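Local coordinates for protein catalase (Bacillus pumilus, PDB 4QOL) that uses heme to convert hydrogen peroxide into water and oxygen, and shows peroxidase-like reactivity with phenolic substrates that reach its active site, at residues G123-V128 against A320-I325; I134-D139 against D166-T171; Q313-P318 against H346-N351. All blocks are in the same frame, centred on the assembly; numbering follows the deposited sequence.

Read from the N terminus, the chain first passes through strand 123-130, the opening side of contact 1. Contact 2 then closes a short loop of 26 residues, joining the irregular segment 134-139 to the end of helix 161-169; it is nested wholly inside the loop that contact 1 closes. Segment 313-318 opens contact 3 shortly before 320-325 returns to the strand, so contacts 1 and 3 cross along the chain. Contact 3 is completed by 346-351, on the last part of helix 331-348. Contacts 1 and 3 touch through D126 and T317, whereas contact 2 stands about 28 Å from contact 1 (centre to centre). All three reach the same heme.

Contact 1 (G123-V128 against A320-I325); sequences GNYDLV and ALVPGI. With HEM (protoporphyrin IX containing Fe), chain E.
Y125 presents different parts of its ring to A320, L321 and I325, and this division organises the contact. Its CG is anti to the backbone N (chi1 175°), which carries the ring out alongside the returning loop. Over one face lies the methyl end of I325: CD1 is 3.9 Å from the centroid of the Y125 ring and 19° off its normal, a CH-pi contact, and the two side chains cross at about a right angle. At the edge, near the ring plane, A320 O is 3.4 Å from Y125 CD1. L321 adds a looser touch from CD2. V322 works closer to the backbone, with CG1 3.7 Å from Y125 CB, and its CG2 approaches the ring obliquely.

The same A320 O accepts the direct backbone bond across the contact, D126 N to A320 O at 3.0 Å, with a nearly straight N-H...O angle of 163°. A second polar link runs through a water that donates to both N124 O (2.7 Å) and L321 O (2.9 Å). Next to the direct bond, A320 CB packs 3.4 Å from D126 OD2; the carboxylate itself is committed elsewhere, in a salt bridge with K117 and a hydrogen bond to T317 N. Q13 of a neighbouring subunit packs on N124 and A320. Beyond V322 the loop reverses in a type II beta turn, closed by I325 N to V322 O, and it is this reversal that returns I325 to the tyrosine.

Strand 123-130 belongs to the large antiparallel sheet of the catalase fold and pairs with strand 113-120, whose F118 also meets the Y125 ring. I325 further touches Y216 of strand 211-220 and W204 of strand 202-205.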
# COMPACT_ATOMS: atom_id res chain seq x y z
N GLY A 123 -15.63 -15.93 -20.38
CA GLY A 123 -15.19 -15.05 -19.30
C GLY A 123 -15.99 -15.26 -18.03
O GLY A 123 -17.01 -15.99 -17.98
N ASN A 124 -15.50 -14.67 -16.94
CA ASN A 124 -16.19 -14.74 -15.71
C ASN A 124 -17.40 -13.82 -15.74
O ASN A 124 -17.29 -12.64 -16.06
CB ASN A 124 -15.22 -14.42 -14.52
CG ASN A 124 -14.32 -15.59 -14.19
OD1 ASN A 124 -14.38 -16.63 -14.78
ND2 ASN A 124 -13.45 -15.39 -13.17
N TYR A 125 -18.53 -14.37 -15.33
CA TYR A 125 -19.76 -13.61 -15.08
C TYR A 125 -20.10 -13.55 -13.59
O TYR A 125 -20.32 -14.58 -12.95
CB TYR A 125 -20.93 -14.26 -15.81
CG TYR A 125 -22.27 -13.65 -15.53
CD1 TYR A 125 -22.48 -12.31 -15.68
CD2 TYR A 125 -23.38 -14.44 -15.14
CE1 TYR A 125 -23.72 -11.73 -15.45
CE2 TYR A 125 -24.62 -13.88 -14.97
CZ TYR A 125 -24.78 -12.52 -15.07
OH TYR A 125 -26.02 -11.93 -14.82
N ASP A 126 -20.17 -12.35 -13.04
CA ASP A 126 -20.50 -12.17 -11.61
C ASP A 126 -21.91 -11.65 -11.48
O ASP A 126 -22.25 -10.62 -12.04
CB ASP A 126 -19.57 -11.14 -10.90
CG ASP A 126 -18.11 -11.63 -10.65
OD1 ASP A 126 -17.87 -12.87 -10.58
OD2 ASP A 126 -17.24 -10.75 -10.58
N LEU A 127 -22.76 -12.37 -10.77
CA LEU A 127 -24.10 -11.89 -10.41
C LEU A 127 -24.07 -11.61 -8.91
O LEU A 127 -24.13 -12.53 -8.10
CB LEU A 127 -25.20 -12.89 -10.74
CG LEU A 127 -26.66 -12.50 -10.40
CD1 LEU A 127 -27.06 -11.21 -11.12
CD2 LEU A 127 -27.58 -13.62 -10.80
N VAL A 128 -23.93 -10.34 -8.61
CA VAL A 128 -23.63 -9.88 -7.24
C VAL A 128 -24.97 -9.49 -6.61
O VAL A 128 -25.39 -8.31 -6.63
CB VAL A 128 -22.56 -8.74 -7.19
CG1 VAL A 128 -22.20 -8.43 -5.74
CG2 VAL A 128 -21.34 -9.09 -8.04
N ALA A 320 -18.71 -7.40 -14.22
CA ALA A 320 -18.14 -8.59 -14.85
C ALA A 320 -19.29 -9.26 -15.62
O ALA A 320 -19.88 -10.25 -15.19
CB ALA A 320 -17.61 -9.55 -13.74
N LEU A 321 -19.57 -8.72 -16.77
CA LEU A 321 -20.68 -9.17 -17.64
C LEU A 321 -20.11 -9.98 -18.78
O LEU A 321 -18.92 -9.83 -19.11
CB LEU A 321 -21.40 -7.93 -18.14
CG LEU A 321 -22.13 -7.10 -17.08
CD1 LEU A 321 -22.36 -5.66 -17.50
CD2 LEU A 321 -23.43 -7.75 -16.66
N VAL A 322 -20.92 -10.84 -19.39
CA VAL A 322 -20.49 -11.69 -20.46
C VAL A 322 -21.39 -11.41 -21.67
O VAL A 322 -22.48 -10.83 -21.48
CB VAL A 322 -20.48 -13.18 -20.09
CG1 VAL A 322 -19.36 -13.48 -19.08
CG2 VAL A 322 -21.81 -13.66 -19.56
N PRO A 323 -20.90 -11.73 -22.86
CA PRO A 323 -21.67 -11.41 -24.03
C PRO A 323 -23.07 -11.96 -23.94
O PRO A 323 -23.27 -13.14 -23.59
CB PRO A 323 -20.84 -12.07 -25.17
CG PRO A 323 -19.46 -12.03 -24.68
CD PRO A 323 -19.59 -12.33 -23.22
N GLY A 324 -24.05 -11.08 -24.23
CA GLY A 324 -25.49 -11.40 -24.08
C GLY A 324 -26.15 -10.93 -22.80
O GLY A 324 -27.35 -11.00 -22.65
N ILE A 325 -25.32 -10.48 -21.85
CA ILE A 325 -25.85 -9.93 -20.58
C ILE A 325 -25.20 -8.59 -20.32
O ILE A 325 -23.97 -8.50 -20.25
CB ILE A 325 -25.52 -10.86 -19.42
CG1 ILE A 325 -25.99 -12.30 -19.68
CG2 ILE A 325 -26.21 -10.38 -18.14
CD1 ILE A 325 -25.66 -13.36 -18.63
CHA HEM E . -19.79 -5.70 -1.56
CHB HEM E . -20.37 -1.16 -3.16
CHC HEM E . -25.23 -2.08 -3.77
CHD HEM E . -24.33 -6.75 -2.84
C1A HEM E . -19.54 -4.38 -1.91
C2A HEM E . -18.28 -3.71 -1.80
C3A HEM E . -18.45 -2.43 -2.25
C4A HEM E . -19.80 -2.32 -2.65
CMA HEM E . -17.48 -1.31 -2.45
CAA HEM E . -17.03 -4.35 -1.31
CBA HEM E . -16.59 -5.33 -2.43
CGA HEM E . -15.26 -5.91 -2.17
O1A HEM E . -14.91 -6.89 -2.85
O2A HEM E . -14.45 -5.37 -1.37
C1B HEM E . -21.76 -1.06 -3.43
C2B HEM E . -22.36 0.15 -3.90
C3B HEM E . -23.71 -0.08 -4.06
C4B HEM E . -23.95 -1.49 -3.73
CMB HEM E . -21.61 1.43 -4.18
CAB HEM E . -24.75 0.82 -4.55
CBB HEM E . -24.41 1.94 -5.18
C1C HEM E . -25.40 -3.45 -3.57
C2C HEM E . -26.51 -4.15 -3.97
C3C HEM E . -26.27 -5.46 -3.69
C4C HEM E . -24.96 -5.58 -3.17
CMC HEM E . -27.77 -3.50 -4.52
CAC HEM E . -27.11 -6.55 -4.04
CBC HEM E . -27.90 -6.40 -5.08
C1D HEM E . -22.99 -6.79 -2.41
C2D HEM E . -22.37 -8.04 -1.97
C3D HEM E . -21.12 -7.77 -1.59
C4D HEM E . -20.97 -6.33 -1.81
CMD HEM E . -23.09 -9.35 -1.96
CAD HEM E . -20.07 -8.73 -1.07
CBD HEM E . -19.46 -9.41 -2.32
CGD HEM E . -18.46 -10.37 -1.76
O1D HEM E . -18.89 -11.46 -1.38
O2D HEM E . -17.23 -10.09 -1.68
NA HEM E . -20.49 -3.51 -2.47
NB HEM E . -22.75 -1.98 -3.35
NC HEM E . -24.42 -4.33 -3.15
ND HEM E . -22.13 -5.78 -2.30
FE HEM E . -22.43 -3.96 -2.81
O HOH W 1 -16.80 -10.21 -17.16

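Contact 2 (I134-D139 against D166-T171); sequences IFFIRD and DFMTLT. With HEM (protoporphyrin IX containing Fe), chain E.
T171 OG1 gives its proton to F167 O at 2.8 Å, and both residues go on to meet I137 across the contact. The donor is tilted 30° from the carbonyl plane, and the same hydroxyl oxygen sits 3.6 Å above the centre of the F167 ring. With OG1 turned back in this way, T171 CG2 stands anti to the backbone N (OG1 chi1 -54°) and meets I137 CG2 at 4.0 Å. That isoleucine methyl also touches the rim of F167, 4.1 Å from CZ and near the ring plane, so one branch serves two partners.

Alongside runs a Met-aromatic contact. M168 SD is 4.9 Å from the centroid of the F136 ring and 58° off its normal, an oblique approach; the terminal methyl comes nearer, with M168 CE 3.4 Å from F136 CD2. A bend at chi2 brings the end of M168 round to the ring.

In the fold, this packs the irregular segment 134-139 against the end of helix 161-169, one layer behind the heme. The F135 ring lies between the heme and F136: the heme methyl CMC approaches one face, 3.5 Å from F135 CD1, and F136 CD1 is over the opposite face. M146 of helix 143-150 touches both F135 and F136, while P386 of a neighbouring subunit packs on F167 and T171.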
# COMPACT_ATOMS: atom_id res chain seq x y z
N ILE A 134 -35.04 -5.87 -3.58
CA ILE A 134 -34.99 -4.43 -3.81
C ILE A 134 -33.92 -3.79 -2.97
O ILE A 134 -33.22 -4.45 -2.22
CB ILE A 134 -36.33 -3.76 -3.51
CG1 ILE A 134 -36.80 -4.12 -2.12
CG2 ILE A 134 -37.38 -4.23 -4.49
CD1 ILE A 134 -37.92 -3.29 -1.68
N PHE A 135 -33.76 -2.48 -3.10
CA PHE A 135 -32.80 -1.76 -2.31
C PHE A 135 -33.39 -0.50 -1.67
O PHE A 135 -34.48 -0.07 -2.02
CB PHE A 135 -31.55 -1.40 -3.15
CG PHE A 135 -30.30 -1.42 -2.39
CD1 PHE A 135 -29.87 -2.58 -1.81
CD2 PHE A 135 -29.53 -0.28 -2.24
CE1 PHE A 135 -28.72 -2.62 -1.04
CE2 PHE A 135 -28.36 -0.30 -1.51
CZ PHE A 135 -27.91 -1.48 -0.96
N PHE A 136 -32.61 0.10 -0.78
CA PHE A 136 -33.03 1.28 -0.00
C PHE A 136 -33.05 2.58 -0.83
O PHE A 136 -33.79 3.49 -0.55
CB PHE A 136 -32.03 1.58 1.13
CG PHE A 136 -31.75 0.44 2.07
CD1 PHE A 136 -30.71 -0.45 1.80
CD2 PHE A 136 -32.45 0.34 3.25
CE1 PHE A 136 -30.40 -1.45 2.66
CE2 PHE A 136 -32.15 -0.68 4.13
CZ PHE A 136 -31.10 -1.56 3.83
N ILE A 137 -32.24 2.61 -1.88
CA ILE A 137 -31.92 3.82 -2.64
C ILE A 137 -31.87 3.43 -4.12
O ILE A 137 -31.85 2.27 -4.43
CB ILE A 137 -30.58 4.46 -2.24
CG1 ILE A 137 -29.41 3.47 -2.30
CG2 ILE A 137 -30.68 5.11 -0.85
CD1 ILE A 137 -28.05 4.13 -2.23
N ARG A 138 -31.92 4.44 -4.99
CA ARG A 138 -31.96 4.19 -6.44
C ARG A 138 -30.85 4.91 -7.22
O ARG A 138 -30.89 4.92 -8.45
CB ARG A 138 -33.35 4.57 -7.00
CG ARG A 138 -33.64 6.05 -6.82
CD ARG A 138 -34.86 6.55 -7.62
NE ARG A 138 -36.06 5.91 -7.21
CZ ARG A 138 -37.08 6.47 -6.55
NH1 ARG A 138 -36.94 7.68 -5.96
NH2 ARG A 138 -38.17 5.75 -6.38
N ASP A 139 -29.90 5.56 -6.52
CA ASP A 139 -28.83 6.27 -7.17
C ASP A 139 -27.58 6.04 -6.36
O ASP A 139 -27.55 6.28 -5.17
CB ASP A 139 -29.15 7.80 -7.29
CG ASP A 139 -28.18 8.53 -8.21
OD1 ASP A 139 -26.95 8.36 -8.02
OD2 ASP A 139 -28.61 9.22 -9.18
N ASP A 166 -32.82 8.73 10.55
CA ASP A 166 -32.76 10.10 10.06
C ASP A 166 -32.60 10.05 8.54
O ASP A 166 -33.37 10.65 7.79
CB ASP A 166 -31.62 10.86 10.65
CG ASP A 166 -31.59 12.36 10.27
OD1 ASP A 166 -32.66 12.96 10.02
OD2 ASP A 166 -30.50 12.96 10.41
N PHE A 167 -31.60 9.34 8.09
CA PHE A 167 -31.39 9.19 6.63
C PHE A 167 -32.54 8.57 5.90
O PHE A 167 -32.96 9.06 4.85
CB PHE A 167 -30.09 8.36 6.33
CG PHE A 167 -29.83 8.11 4.87
CD1 PHE A 167 -29.11 9.04 4.07
CD2 PHE A 167 -30.33 6.95 4.29
CE1 PHE A 167 -28.98 8.78 2.67
CE2 PHE A 167 -30.25 6.73 2.92
CZ PHE A 167 -29.51 7.61 2.13
N MET A 168 -33.01 7.42 6.38
CA MET A 168 -34.05 6.70 5.68
C MET A 168 -35.35 7.47 5.56
O MET A 168 -35.98 7.50 4.48
CB MET A 168 -34.31 5.34 6.31
CG MET A 168 -33.18 4.37 6.20
SD MET A 168 -32.67 3.86 4.56
CE MET A 168 -31.19 2.95 5.09
N THR A 169 -35.76 8.13 6.63
CA THR A 169 -37.01 8.93 6.60
C THR A 169 -37.00 10.07 5.58
O THR A 169 -38.03 10.39 4.98
CB THR A 169 -37.39 9.47 8.00
OG1 THR A 169 -36.37 10.30 8.54
CG2 THR A 169 -37.75 8.33 8.92
N LEU A 170 -35.81 10.68 5.42
CA LEU A 170 -35.52 11.72 4.49
C LEU A 170 -35.23 11.22 3.04
O LEU A 170 -35.05 12.04 2.11
CB LEU A 170 -34.41 12.60 4.98
CG LEU A 170 -34.72 13.35 6.30
CD1 LEU A 170 -33.48 14.05 6.82
CD2 LEU A 170 -35.83 14.38 6.04
N THR A 171 -35.32 9.91 2.89
CA THR A 171 -35.05 9.17 1.64
C THR A 171 -36.20 8.21 1.51
O THR A 171 -36.06 7.00 1.61
CB THR A 171 -33.69 8.46 1.75
OG1 THR A 171 -32.70 9.43 2.11
CG2 THR A 171 -33.29 7.77 0.48
CHA HEM E . -19.79 -5.70 -1.56
CHB HEM E . -20.37 -1.16 -3.16
CHC HEM E . -25.23 -2.08 -3.77
CHD HEM E . -24.33 -6.75 -2.84
C1A HEM E . -19.54 -4.38 -1.91
C2A HEM E . -18.28 -3.71 -1.80
C3A HEM E . -18.45 -2.43 -2.25
C4A HEM E . -19.80 -2.32 -2.65
CMA HEM E . -17.48 -1.31 -2.45
CAA HEM E . -17.03 -4.35 -1.31
CBA HEM E . -16.59 -5.33 -2.43
CGA HEM E . -15.26 -5.91 -2.17
O1A HEM E . -14.91 -6.89 -2.85
O2A HEM E . -14.45 -5.37 -1.37
C1B HEM E . -21.76 -1.06 -3.43
C2B HEM E . -22.36 0.15 -3.90
C3B HEM E . -23.71 -0.08 -4.06
C4B HEM E . -23.95 -1.49 -3.73
CMB HEM E . -21.61 1.43 -4.18
CAB HEM E . -24.75 0.82 -4.55
CBB HEM E . -24.41 1.94 -5.18
C1C HEM E . -25.40 -3.45 -3.57
C2C HEM E . -26.51 -4.15 -3.97
C3C HEM E . -26.27 -5.46 -3.69
C4C HEM E . -24.96 -5.58 -3.17
CMC HEM E . -27.77 -3.50 -4.52
CAC HEM E . -27.11 -6.55 -4.04
CBC HEM E . -27.90 -6.40 -5.08
C1D HEM E . -22.99 -6.79 -2.41
C2D HEM E . -22.37 -8.04 -1.97
C3D HEM E . -21.12 -7.77 -1.59
C4D HEM E . -20.97 -6.33 -1.81
CMD HEM E . -23.09 -9.35 -1.96
CAD HEM E . -20.07 -8.73 -1.07
CBD HEM E . -19.46 -9.41 -2.32
CGD HEM E . -18.46 -10.37 -1.76
O1D HEM E . -18.89 -11.46 -1.38
O2D HEM E . -17.23 -10.09 -1.68
NA HEM E . -20.49 -3.51 -2.47
NB HEM E . -22.75 -1.98 -3.35
NC HEM E . -24.42 -4.33 -3.15
ND HEM E . -22.13 -5.78 -2.30
FE HEM E . -22.43 -3.96 -2.81

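Contact 3 (Q313-P318 against H346-N351); sequences QAAFTP and HRLGAN. With HEM (protoporphyrin IX containing Fe), chain E.
This is a polar grip backed by apolar packing, in which R347 and L348, late in helix 331-348, meet Q313, A314 and A315 of the loop that follows helix 307-312. The evidence for the grip lies at R347. Its NH2 donates to A314 O at 2.9 Å, with an N-H...O angle of 155°; the acceptor lies in the guanidinium plane, although the donor is tilted 33° from the plane of the carbonyl. The same nitrogen bonds heme O1A at 2.6 Å, and R347 NE reaches the other oxygen of that propionate, O2A, at 2.7 Å. With E312 O taking NH1, the flat group is fixed by donors on all three nitrogens. A leucine in place of R347 would probably strip this heme propionate of both these bonds and leave A314 O without its partner from the helix.

L348 supplies the apolar backing by sending its two methyls to different partners. CD1 lies over one face of the R347 guanidinium, offset toward the rim, and also packs against the loop, 3.9 Å from A315 CB and 3.4 Å from Q313 O. CD2 rests on Q313, 3.8 Å from its CG. A water bridges the two segments, donating to Q313 OE1 (2.9 Å) and L348 O (2.8 Å), while Q313 NE2 is bonded to T374 O of a neighbouring subunit. After L348, G349 leaves helical angles with a phi of 109°, where a side chain would be jammed against the carbonyl O of L348, so the position calls for glycine.

Farther along the loop, F316 lies beside the other heme propionate and against F92 and R94 of strand 88-96. Its backbone O accepts from Q344 of helix 331-348, so the loop runs between that helix and the strands, with V128 of strand 123-130 touching F316 and P318.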
# COMPACT_ATOMS: atom_id res chain seq x y z
N GLN A 313 -10.15 -13.08 -0.16
CA GLN A 313 -9.60 -12.37 -1.32
C GLN A 313 -10.54 -12.44 -2.59
O GLN A 313 -10.18 -11.88 -3.57
CB GLN A 313 -8.25 -12.97 -1.75
CG GLN A 313 -7.08 -12.58 -0.86
CD GLN A 313 -5.74 -12.98 -1.40
OE1 GLN A 313 -4.80 -12.16 -1.42
NE2 GLN A 313 -5.63 -14.19 -1.84
N ALA A 314 -11.67 -13.12 -2.53
CA ALA A 314 -12.63 -13.11 -3.59
C ALA A 314 -13.11 -11.74 -3.94
O ALA A 314 -13.48 -10.91 -3.07
CB ALA A 314 -13.78 -14.05 -3.32
N ALA A 315 -13.17 -11.46 -5.22
CA ALA A 315 -13.55 -10.19 -5.76
C ALA A 315 -14.68 -10.46 -6.78
O ALA A 315 -14.44 -11.10 -7.81
CB ALA A 315 -12.36 -9.52 -6.48
N PHE A 316 -15.86 -9.89 -6.54
CA PHE A 316 -16.98 -9.93 -7.45
C PHE A 316 -17.25 -8.53 -7.93
O PHE A 316 -17.16 -7.58 -7.14
CB PHE A 316 -18.24 -10.43 -6.76
CG PHE A 316 -18.12 -11.77 -6.09
CD1 PHE A 316 -17.61 -11.88 -4.82
CD2 PHE A 316 -18.54 -12.92 -6.70
CE1 PHE A 316 -17.55 -13.11 -4.19
CE2 PHE A 316 -18.45 -14.16 -6.10
CZ PHE A 316 -17.96 -14.24 -4.81
N THR A 317 -17.71 -8.36 -9.18
CA THR A 317 -18.23 -7.07 -9.65
C THR A 317 -19.44 -7.19 -10.57
O THR A 317 -19.46 -8.06 -11.43
CB THR A 317 -17.16 -6.22 -10.31
OG1 THR A 317 -17.74 -5.00 -10.75
CG2 THR A 317 -16.49 -6.91 -11.46
N PRO A 318 -20.47 -6.30 -10.42
CA PRO A 318 -21.64 -6.36 -11.35
C PRO A 318 -21.22 -6.04 -12.78
O PRO A 318 -21.94 -6.41 -13.65
CB PRO A 318 -22.64 -5.32 -10.76
CG PRO A 318 -22.25 -5.23 -9.32
CD PRO A 318 -20.74 -5.39 -9.28
N HIS A 346 -7.65 -1.37 -4.41
CA HIS A 346 -7.19 -0.95 -3.07
C HIS A 346 -7.10 -2.13 -2.10
O HIS A 346 -6.07 -2.25 -1.33
CB HIS A 346 -8.12 0.13 -2.52
CG HIS A 346 -8.09 0.31 -1.01
ND1 HIS A 346 -7.05 0.92 -0.35
CD2 HIS A 346 -8.96 -0.06 -0.06
CE1 HIS A 346 -7.30 0.95 0.94
NE2 HIS A 346 -8.45 0.36 1.15
N ARG A 347 -8.18 -2.92 -1.98
CA ARG A 347 -8.26 -3.90 -0.94
C ARG A 347 -7.24 -5.04 -1.20
O ARG A 347 -6.66 -5.62 -0.28
CB ARG A 347 -9.66 -4.49 -0.88
CG ARG A 347 -9.90 -5.56 0.15
CD ARG A 347 -11.38 -5.84 0.37
NE ARG A 347 -12.10 -6.46 -0.76
CZ ARG A 347 -12.07 -7.78 -1.06
NH1 ARG A 347 -11.32 -8.61 -0.30
NH2 ARG A 347 -12.83 -8.25 -2.05
N LEU A 348 -7.07 -5.37 -2.48
CA LEU A 348 -6.40 -6.64 -2.93
C LEU A 348 -5.13 -6.47 -3.78
O LEU A 348 -4.34 -7.39 -3.84
CB LEU A 348 -7.36 -7.53 -3.72
CG LEU A 348 -8.57 -8.02 -2.94
CD1 LEU A 348 -9.56 -8.58 -3.95
CD2 LEU A 348 -8.16 -9.03 -1.88
N GLY A 349 -4.95 -5.29 -4.33
CA GLY A 349 -3.85 -4.99 -5.24
C GLY A 349 -4.27 -4.81 -6.66
O GLY A 349 -5.24 -5.37 -7.10
N ALA A 350 -3.50 -4.05 -7.39
CA ALA A 350 -3.70 -3.85 -8.85
C ALA A 350 -3.93 -5.15 -9.61
O ALA A 350 -4.71 -5.20 -10.61
CB ALA A 350 -2.54 -3.05 -9.44
N ASN A 351 -3.17 -6.18 -9.26
CA ASN A 351 -3.22 -7.50 -9.90
C ASN A 351 -4.12 -8.49 -9.20
O ASN A 351 -3.94 -9.72 -9.31
CB ASN A 351 -1.79 -8.05 -10.11
CG ASN A 351 -1.06 -7.29 -11.14
OD1 ASN A 351 -1.60 -7.04 -12.22
ND2 ASN A 351 0.14 -6.83 -10.82
CHA HEM E . -19.79 -5.70 -1.56
CHB HEM E . -20.37 -1.16 -3.16
CHC HEM E . -25.23 -2.08 -3.77
CHD HEM E . -24.33 -6.75 -2.84
C1A HEM E . -19.54 -4.38 -1.91
C2A HEM E . -18.28 -3.71 -1.80
C3A HEM E . -18.45 -2.43 -2.25
C4A HEM E . -19.80 -2.32 -2.65
CMA HEM E . -17.48 -1.31 -2.45
CAA HEM E . -17.03 -4.35 -1.31
CBA HEM E . -16.59 -5.33 -2.43
CGA HEM E . -15.26 -5.91 -2.17
O1A HEM E . -14.91 -6.89 -2.85
O2A HEM E . -14.45 -5.37 -1.37
C1B HEM E . -21.76 -1.06 -3.43
C2B HEM E . -22.36 0.15 -3.90
C3B HEM E . -23.71 -0.08 -4.06
C4B HEM E . -23.95 -1.49 -3.73
CMB HEM E . -21.61 1.43 -4.18
CAB HEM E . -24.75 0.82 -4.55
CBB HEM E . -24.41 1.94 -5.18
C1C HEM E . -25.40 -3.45 -3.57
C2C HEM E . -26.51 -4.15 -3.97
C3C HEM E . -26.27 -5.46 -3.69
C4C HEM E . -24.96 -5.58 -3.17
CMC HEM E . -27.77 -3.50 -4.52
CAC HEM E . -27.11 -6.55 -4.04
CBC HEM E . -27.90 -6.40 -5.08
C1D HEM E . -22.99 -6.79 -2.41
C2D HEM E . -22.37 -8.04 -1.97
C3D HEM E . -21.12 -7.77 -1.59
C4D HEM E . -20.97 -6.33 -1.81
CMD HEM E . -23.09 -9.35 -1.96
CAD HEM E . -20.07 -8.73 -1.07
CBD HEM E . -19.46 -9.41 -2.32
CGD HEM E . -18.46 -10.37 -1.76
O1D HEM E . -18.89 -11.46 -1.38
O2D HEM E . -17.23 -10.09 -1.68
NA HEM E . -20.49 -3.51 -2.47
NB HEM E . -22.75 -1.98 -3.35
NC HEM E . -24.42 -4.33 -3.15
ND HEM E . -22.13 -5.78 -2.30
FE HEM E . -22.43 -3.96 -2.81
O HOH W 2 -4.51 -9.32 -1.77